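Local coordinates for uncharacterized conserved protein (Staphylococcus epidermidis, PDB 3FRM) that is of unknown function but contains a GNAT-type acetyltransferase domain and may therefore act as an acetyl-CoA-dependent N-acetyltransferase, at residues Thr46-Ile57 and Leu72-Ile82. Sequence-based numbering, arbitrary orientation.
Sequences TMPTMNQWLKDI and LSFSFPANEKI. With SO4 (sulfate ion), chain J.
Leu-72 meets Ile-57 where strand 72-75 begins, with CD1 of Leu-72 4.3 Å from CG2 of Ile-57. This belongs to the beta-alpha-beta unit of strand 41-44, helix 50-66 and strand 72-75: the helix start packs on the strand, and loop 46-49 on the chain after it. The indole edge of Trp-53 points into one ring face of Phe-74, a T-shaped pair with planes at 69°. NE1 of Trp-53 sits over the ring centre, 3.7 Å from CD2 of Phe-74, because the Trp-53 CG is anti to the backbone N (chi1 -175°). This buried NE1 has no hydrogen-bond partner in the model; its N-H points toward the ring face. CD1 of Ile-57 lies over one face of the same indole, toward its rim. CG of Pro-48 meets the ring edge of Phe-76, 4.0 Å from its CE1. The selenium of selenomethionine Met-47 approaches the same ring obliquely in a Met-aromatic contact. Pro-77 puts its CG 3.6 Å from the backbone N of Met-47. A type II turn, Pro-77 to Glu-80, brings the chain back past Met-47. Glu-80 runs alongside Met-47 in the opposite direction, its OE1 3.3 Å from CG of Met-47. Lys-81 NZ gives a 2.7 Å hydrogen bond to O2 of a sulfate, probably from the crystallisation liquor. Backbone N atoms of Gly-203, Gly-205 and Ser-206 of the second subunit, in a Gln-x-x-Gly-x-Gly stretch, also bind it, so it probably marks the acetyl-CoA pyrophosphate site of GNAT enzymes. The chi2 bend of Met-47 (-68°) carries its CE to 3.7 Å from CG1 of Ile-82 and 3.3 Å from O of Lys-81.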
loop_
_atom_site.group_PDB
_atom_site.type_symbol
_atom_site.label_atom_id
_atom_site.label_comp_id
_atom_site.label_asym_id
_atom_site.label_seq_id
_atom_site.Cartn_x
_atom_site.Cartn_y
_atom_site.Cartn_z
ATOM N N THR A 46 -25.035 -7.052 -5.456
ATOM C CA THR A 46 -25.694 -6.333 -4.358
ATOM C C THR A 46 -25.367 -6.958 -2.993
ATOM O O THR A 46 -25.177 -8.142 -2.878
ATOM C CB THR A 46 -27.205 -6.217 -4.565
ATOM O OG1 THR A 46 -27.712 -7.528 -4.841
ATOM C CG2 THR A 46 -27.495 -5.325 -5.751
HETATM N N MSE A 47 -25.309 -6.126 -1.970
HETATM C CA MSE A 47 -25.022 -6.529 -0.597
HETATM C C MSE A 47 -25.976 -7.532 -0.007
HETATM O O MSE A 47 -27.138 -7.224 0.183
HETATM C CB MSE A 47 -25.072 -5.303 0.322
HETATM C CG MSE A 47 -23.749 -4.610 0.482
HETATM SE SE MSE A 47 -22.377 -5.651 1.488
HETATM C CE MSE A 47 -21.030 -4.218 1.302
ATOM N N PRO A 48 -25.479 -8.720 0.332
ATOM C CA PRO A 48 -26.294 -9.678 1.049
ATOM C C PRO A 48 -26.570 -9.175 2.469
ATOM O O PRO A 48 -25.726 -8.516 3.030
ATOM C CB PRO A 48 -25.393 -10.925 1.099
ATOM C CG PRO A 48 -24.008 -10.417 1.054
ATOM C CD PRO A 48 -24.100 -9.201 0.135
ATOM N N THR A 49 -27.725 -9.461 3.054
ATOM C CA THR A 49 -27.818 -9.362 4.496
ATOM C C THR A 49 -26.967 -10.486 5.086
ATOM O O THR A 49 -26.568 -11.459 4.399
ATOM C CB THR A 49 -29.212 -9.625 5.007
ATOM O OG1 THR A 49 -29.460 -11.041 4.996
ATOM C CG2 THR A 49 -30.230 -8.909 4.177
HETATM N N MSE A 50 -26.712 -10.346 6.378
HETATM C CA MSE A 50 -26.006 -11.317 7.159
HETATM C C MSE A 50 -26.586 -12.688 6.952
HETATM O O MSE A 50 -25.829 -13.608 6.722
HETATM C CB MSE A 50 -26.038 -10.919 8.618
HETATM C CG MSE A 50 -24.819 -11.339 9.398
HETATM SE SE MSE A 50 -25.298 -12.726 10.665
HETATM C CE MSE A 50 -25.937 -11.783 12.255
ATOM N N ASN A 51 -27.912 -12.818 6.986
ATOM C CA ASN A 51 -28.606 -14.124 6.820
ATOM C C ASN A 51 -28.450 -14.725 5.442
ATOM O O ASN A 51 -28.247 -15.907 5.320
ATOM C CB ASN A 51 -30.103 -13.974 7.083
ATOM C CG ASN A 51 -30.408 -13.582 8.507
ATOM O OD1 ASN A 51 -29.790 -14.095 9.436
ATOM N ND2 ASN A 51 -31.399 -12.685 8.699
ATOM N N GLN A 52 -28.588 -13.881 4.417
ATOM C CA GLN A 52 -28.281 -14.239 3.050
ATOM C C GLN A 52 -26.868 -14.789 2.968
ATOM O O GLN A 52 -26.651 -15.860 2.418
ATOM C CB GLN A 52 -28.311 -13.009 2.160
ATOM C CG GLN A 52 -29.405 -12.932 1.152
ATOM C CD GLN A 52 -29.653 -14.189 0.314
ATOM O OE1 GLN A 52 -30.664 -14.257 -0.379
ATOM N NE2 GLN A 52 -28.757 -15.161 0.356
ATOM N N TRP A 53 -25.914 -14.040 3.518
ATOM C CA TRP A 53 -24.509 -14.429 3.465
ATOM C C TRP A 53 -24.258 -15.809 4.044
ATOM O O TRP A 53 -23.428 -16.553 3.506
ATOM C CB TRP A 53 -23.556 -13.364 4.101
ATOM C CG TRP A 53 -22.083 -13.732 3.924
ATOM C CD1 TRP A 53 -21.401 -13.825 2.731
ATOM C CD2 TRP A 53 -21.139 -14.110 4.947
ATOM N NE1 TRP A 53 -20.101 -14.219 2.957
ATOM C CE2 TRP A 53 -19.913 -14.392 4.301
ATOM C CE3 TRP A 53 -21.204 -14.199 6.341
ATOM C CZ2 TRP A 53 -18.760 -14.803 4.996
ATOM C CZ3 TRP A 53 -20.060 -14.585 7.038
ATOM C CH2 TRP A 53 -18.834 -14.881 6.350
ATOM N N LEU A 54 -24.979 -16.155 5.112
ATOM C CA LEU A 54 -24.861 -17.499 5.746
ATOM C C LEU A 54 -25.296 -18.627 4.826
ATOM O O LEU A 54 -24.654 -19.712 4.739
ATOM C CB LEU A 54 -25.706 -17.558 7.023
ATOM C CG LEU A 54 -24.996 -17.317 8.351
ATOM C CD1 LEU A 54 -23.682 -16.577 8.232
ATOM C CD2 LEU A 54 -25.933 -16.615 9.348
ATOM N N LYS A 55 -26.415 -18.353 4.159
ATOM C CA LYS A 55 -26.959 -19.231 3.150
ATOM C C LYS A 55 -25.992 -19.361 1.984
ATOM O O LYS A 55 -25.813 -20.460 1.491
ATOM C CB LYS A 55 -28.323 -18.714 2.688
ATOM C CG LYS A 55 -29.467 -19.074 3.641
ATOM C CD LYS A 55 -30.661 -18.181 3.458
ATOM C CE LYS A 55 -31.587 -18.331 4.655
ATOM N NZ LYS A 55 -32.443 -17.092 4.885
ATOM N N ASP A 56 -25.315 -18.272 1.612
ATOM C CA ASP A 56 -24.411 -18.273 0.465
ATOM C C ASP A 56 -23.124 -19.018 0.829
ATOM O O ASP A 56 -22.497 -19.686 -0.010
ATOM C CB ASP A 56 -24.097 -16.853 0.020
ATOM C CG ASP A 56 -25.339 -16.072 -0.452
ATOM O OD1 ASP A 56 -26.372 -16.669 -0.805
ATOM O OD2 ASP A 56 -25.264 -14.823 -0.515
ATOM N N ILE A 57 -22.748 -18.940 2.099
ATOM C CA ILE A 57 -21.649 -19.775 2.590
ATOM C C ILE A 57 -21.899 -21.225 2.347
ATOM O O ILE A 57 -20.976 -21.964 1.978
ATOM C CB ILE A 57 -21.390 -19.565 4.074
ATOM C CG1 ILE A 57 -20.396 -18.424 4.215
ATOM C CG2 ILE A 57 -20.762 -20.802 4.725
ATOM C CD1 ILE A 57 -20.616 -17.616 5.450
ATOM N N LEU A 72 -12.941 -20.582 0.776
ATOM C CA LEU A 72 -14.161 -19.857 0.573
ATOM C C LEU A 72 -13.802 -18.403 0.245
ATOM O O LEU A 72 -12.888 -17.849 0.845
ATOM C CB LEU A 72 -15.019 -19.882 1.845
ATOM C CG LEU A 72 -15.635 -21.125 2.428
ATOM C CD1 LEU A 72 -16.696 -20.685 3.476
ATOM C CD2 LEU A 72 -16.295 -21.934 1.336
ATOM N N SER A 73 -14.530 -17.771 -0.673
ATOM C CA SER A 73 -14.226 -16.411 -0.971
ATOM C C SER A 73 -15.342 -15.589 -1.655
ATOM O O SER A 73 -16.094 -16.109 -2.444
ATOM C CB SER A 73 -12.920 -16.367 -1.749
ATOM O OG SER A 73 -13.102 -16.797 -3.052
ATOM N N PHE A 74 -15.398 -14.298 -1.345
ATOM C CA PHE A 74 -16.401 -13.414 -1.856
ATOM C C PHE A 74 -15.793 -12.055 -2.049
ATOM O O PHE A 74 -14.904 -11.655 -1.296
ATOM C CB PHE A 74 -17.556 -13.286 -0.838
ATOM C CG PHE A 74 -18.122 -14.641 -0.360
ATOM C CD1 PHE A 74 -19.282 -15.155 -0.905
ATOM C CD2 PHE A 74 -17.466 -15.392 0.608
ATOM C CE1 PHE A 74 -19.807 -16.406 -0.465
ATOM C CE2 PHE A 74 -17.972 -16.649 1.026
ATOM C CZ PHE A 74 -19.142 -17.136 0.501
ATOM N N SER A 75 -16.269 -11.362 -3.086
ATOM C CA SER A 75 -16.071 -9.939 -3.286
ATOM C C SER A 75 -17.397 -9.302 -3.063
ATOM O O SER A 75 -18.395 -9.894 -3.437
ATOM C CB SER A 75 -15.764 -9.638 -4.726
ATOM O OG SER A 75 -14.584 -10.238 -5.007
ATOM N N PHE A 76 -17.382 -8.058 -2.586
ATOM C CA PHE A 76 -18.592 -7.328 -2.347
ATOM C C PHE A 76 -18.772 -6.225 -3.403
ATOM O O PHE A 76 -17.952 -6.070 -4.304
ATOM C CB PHE A 76 -18.629 -6.829 -0.883
ATOM C CG PHE A 76 -18.786 -7.934 0.120
ATOM C CD1 PHE A 76 -20.020 -8.397 0.457
ATOM C CD2 PHE A 76 -17.684 -8.534 0.699
ATOM C CE1 PHE A 76 -20.165 -9.467 1.382
ATOM C CE2 PHE A 76 -17.801 -9.569 1.592
ATOM C CZ PHE A 76 -19.054 -10.047 1.941
ATOM N N PRO A 77 -19.873 -5.480 -3.337
ATOM C CA PRO A 77 -20.123 -4.569 -4.468
ATOM C C PRO A 77 -19.104 -3.428 -4.546
ATOM O O PRO A 77 -18.609 -2.946 -3.536
ATOM C CB PRO A 77 -21.494 -4.013 -4.159
ATOM C CG PRO A 77 -22.130 -5.183 -3.246
ATOM C CD PRO A 77 -21.014 -5.605 -2.406
ATOM N N ALA A 78 -18.771 -3.028 -5.745
ATOM C CA ALA A 78 -17.971 -1.802 -5.956
ATOM C C ALA A 78 -18.364 -0.623 -5.072
ATOM O O ALA A 78 -19.526 -0.239 -5.006
ATOM C CB ALA A 78 -18.027 -1.402 -7.394
ATOM N N ASN A 79 -17.379 -0.102 -4.351
ATOM C CA ASN A 79 -17.577 1.093 -3.580
ATOM C C ASN A 79 -18.647 0.969 -2.491
ATOM O O ASN A 79 -19.226 1.947 -2.086
ATOM C CB ASN A 79 -17.909 2.246 -4.515
ATOM C CG ASN A 79 -16.902 2.347 -5.608
ATOM O OD1 ASN A 79 -15.741 2.532 -5.340
ATOM N ND2 ASN A 79 -17.316 2.128 -6.829
ATOM N N GLU A 80 -18.882 -0.232 -2.007
ATOM C CA GLU A 80 -19.780 -0.391 -0.864
ATOM C C GLU A 80 -19.056 -0.906 0.385
ATOM O O GLU A 80 -18.357 -1.892 0.292
ATOM C CB GLU A 80 -20.928 -1.316 -1.260
ATOM C CG GLU A 80 -21.963 -0.573 -2.157
ATOM C CD GLU A 80 -23.123 -1.449 -2.598
ATOM O OE1 GLU A 80 -23.710 -2.182 -1.769
ATOM O OE2 GLU A 80 -23.462 -1.406 -3.799
ATOM N N LYS A 81 -19.213 -0.182 1.497
ATOM C CA LYS A 81 -18.844 -0.543 2.865
ATOM C C LYS A 81 -19.804 -1.591 3.376
ATOM O O LYS A 81 -20.968 -1.497 3.087
ATOM C CB LYS A 81 -19.002 0.687 3.799
ATOM C CG LYS A 81 -18.049 1.891 3.516
ATOM C CD LYS A 81 -16.548 1.442 3.544
ATOM C CE LYS A 81 -16.009 1.185 4.953
ATOM N NZ LYS A 81 -16.116 2.400 5.833
ATOM N N ILE A 82 -19.310 -2.574 4.125
ATOM C CA ILE A 82 -20.085 -3.703 4.671
ATOM C C ILE A 82 -20.698 -3.374 6.036
ATOM O O ILE A 82 -20.071 -2.732 6.873
ATOM C CB ILE A 82 -19.148 -4.895 4.855
ATOM C CG1 ILE A 82 -18.321 -5.091 3.596
ATOM C CG2 ILE A 82 -19.875 -6.182 5.164
ATOM C CD1 ILE A 82 -17.286 -6.272 3.747
HETATM S S SO4 J . -13.426 3.266 8.208
HETATM O O1 SO4 J . -12.476 3.289 7.108
HETATM O O2 SO4 J . -14.420 2.222 7.968
HETATM O O3 SO4 J . -12.720 2.971 9.459
HETATM O O4 SO4 J . -14.035 4.571 8.452
#